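Local coordinates for protein bradavidin 2 (PDB 4GGT) that probably binds biotin, as a secreted bacterial member of the avidin family built on an eight-stranded antiparallel beta barrel, at residues L10-S14 against I26-N30. Residues are numbered along the deposited sequence.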
loop_
_atom_site.group_PDB
_atom_site.type_symbol
_atom_site.label_atom_id
_atom_site.label_comp_id
_atom_site.label_asym_id
_atom_site.label_seq_id
_atom_site.Cartn_x
_atom_site.Cartn_y
_atom_site.Cartn_z
ATOM N N LEU A 10 -0.855 11.685 9.070
ATOM C CA LEU A 10 -1.006 10.203 9.227
ATOM C C LEU A 10 -0.842 9.737 10.678
ATOM O O LEU A 10 0.277 9.734 11.198
ATOM C CB LEU A 10 -0.032 9.460 8.287
ATOM C CG LEU A 10 -0.071 7.927 8.246
ATOM C CD1 LEU A 10 -1.468 7.380 7.912
ATOM C CD2 LEU A 10 0.985 7.375 7.268
ATOM N N PRO A 11 -1.949 9.316 11.338
ATOM C CA PRO A 11 -1.797 8.808 12.701
ATOM C C PRO A 11 -0.925 7.562 12.710
ATOM O O PRO A 11 -0.961 6.755 11.757
ATOM C CB PRO A 11 -3.222 8.439 13.124
ATOM C CG PRO A 11 -4.114 9.122 12.159
ATOM C CD PRO A 11 -3.348 9.237 10.876
ATOM N N ALA A 12 -0.165 7.415 13.787
ATOM C CA ALA A 12 0.790 6.321 13.934
ATOM C C ALA A 12 1.031 6.050 15.414
ATOM O O ALA A 12 1.213 6.996 16.182
ATOM C CB ALA A 12 2.087 6.642 13.216
ATOM N N PRO A 13 0.995 4.762 15.820
ATOM C CA PRO A 13 0.642 3.670 14.913
ATOM C C PRO A 13 -0.818 3.667 14.506
ATOM O O PRO A 13 -1.688 4.246 15.181
ATOM C CB PRO A 13 0.998 2.400 15.710
ATOM C CG PRO A 13 1.847 2.902 16.864
ATOM C CD PRO A 13 1.356 4.251 17.159
ATOM N N SER A 14 -1.109 3.017 13.387
ATOM C CA SER A 14 -2.484 2.888 12.968
ATOM C C SER A 14 -2.549 1.712 12.041
ATOM O O SER A 14 -1.512 1.205 11.605
ATOM C CB SER A 14 -2.979 4.167 12.282
ATOM O OG SER A 14 -2.184 4.503 11.165
ATOM N N ILE A 26 0.802 1.075 10.058
ATOM C CA ILE A 26 1.688 2.220 10.080
ATOM C C ILE A 26 2.379 2.254 11.416
ATOM O O ILE A 26 1.722 2.331 12.466
ATOM C CB ILE A 26 0.915 3.562 9.870
ATOM C CG1 ILE A 26 0.053 3.526 8.597
ATOM C CG2 ILE A 26 1.884 4.725 9.842
ATOM C CD1 ILE A 26 0.863 3.430 7.279
ATOM N N TRP A 27 3.703 2.131 11.392
ATOM C CA TRP A 27 4.502 2.164 12.626
ATOM C C TRP A 27 4.752 3.594 13.098
ATOM O O TRP A 27 4.633 3.918 14.297
ATOM C CB TRP A 27 5.838 1.466 12.384
ATOM C CG TRP A 27 5.664 -0.025 12.247
ATOM C CD1 TRP A 27 5.449 -0.740 11.090
ATOM C CD2 TRP A 27 5.662 -0.982 13.313
ATOM N NE1 TRP A 27 5.314 -2.073 11.382
ATOM C CE2 TRP A 27 5.442 -2.254 12.736
ATOM C CE3 TRP A 27 5.833 -0.890 14.711
ATOM C CZ2 TRP A 27 5.402 -3.429 13.498
ATOM C CZ3 TRP A 27 5.786 -2.062 15.469
ATOM C CH2 TRP A 27 5.571 -3.315 14.855
ATOM N N SER A 28 5.122 4.436 12.147
ATOM C CA SER A 28 5.515 5.810 12.393
ATOM C C SER A 28 5.422 6.601 11.102
ATOM O O SER A 28 5.393 6.027 9.996
ATOM C CB SER A 28 6.930 5.914 13.001
ATOM O OG SER A 28 7.919 5.385 12.146
ATOM N N ALA A 29 5.329 7.923 11.250
ATOM C CA ALA A 29 5.297 8.819 10.104
ATOM C C ALA A 29 5.940 10.146 10.468
ATOM O O ALA A 29 5.473 11.215 10.044
ATOM C CB ALA A 29 3.885 9.031 9.642
ATOM N N ASN A 30 7.014 10.061 11.245
ATOM C CA ASN A 30 7.676 11.251 11.770
ATOM C C ASN A 30 8.630 11.876 10.755
ATOM O O ASN A 30 9.350 11.170 10.008
ATOM C CB ASN A 30 8.373 10.956 13.096
ATOM C CG ASN A 30 9.658 10.193 12.917
ATOM O OD1 ASN A 30 10.720 10.643 13.357
ATOM N ND2 ASN A 30 9.584 9.049 12.243
#
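Residues 10-14 lead into strand 14-17, the first strand of the avidin beta barrel, and run antiparallel to residues 26-30, the end of strand 23-28 and the start of the connection to strand 33-39. Ser-14 and Ile-26 form a hydrogen-bonded antiparallel pair, CA atoms 5.1 Å apart: Ser-14 N donates to Ile-26 O (3.1 Å, 149°) and Ile-26 N to Ser-14 O (2.8 Å, 172°). The same carbonyl, Ile-26 O, receives a CA-H...O contact from Pro-13 CA at 3.0 Å. Pro-13/Trp-27 (CA-CA 4.7 Å) is a non-hydrogen-bonded position, and at Ala-12/Ser-28 (CA-CA 5.0 Å) the pairing fails: Ala-12 N lies 6.9 Å from Ser-28 O and Ala-12 O 6.2 Å from Ser-28 N, with Ala-12 CB turned toward the strand, 3.6 Å from Ser-28 CA. Strand 23-28 is itself irregular here: Trp-27 and Ser-28 both face Gln-35 in a classic beta bulge, consistent with the Trp-27 phi/psi (-81°/-45°).

Ile-26 is the apolar centre of the contact, with 103 Å² covered. Its CG2 meets Leu-10 CD2 at 3.8 Å and Ala-12 CB at 3.9 Å, while Leu-10 CD2 also lies 4.1 Å from Ala-29 CB. Ile-34 and Trp-16 extend this cluster, both touching Leu-10 and Ile-26. The CA-to-CB bond of Trp-27 points away from residues 10-14, and its NE1 is hydrogen-bonded to Thr-37 OG1. Residues 11-14 form a turn of type VIb geometry, with a cis peptide before Pro-13; Ser-14 OG, also hydrogen-bonded to Trp-16 NE1, donates to Pro-11 O at 2.6 Å.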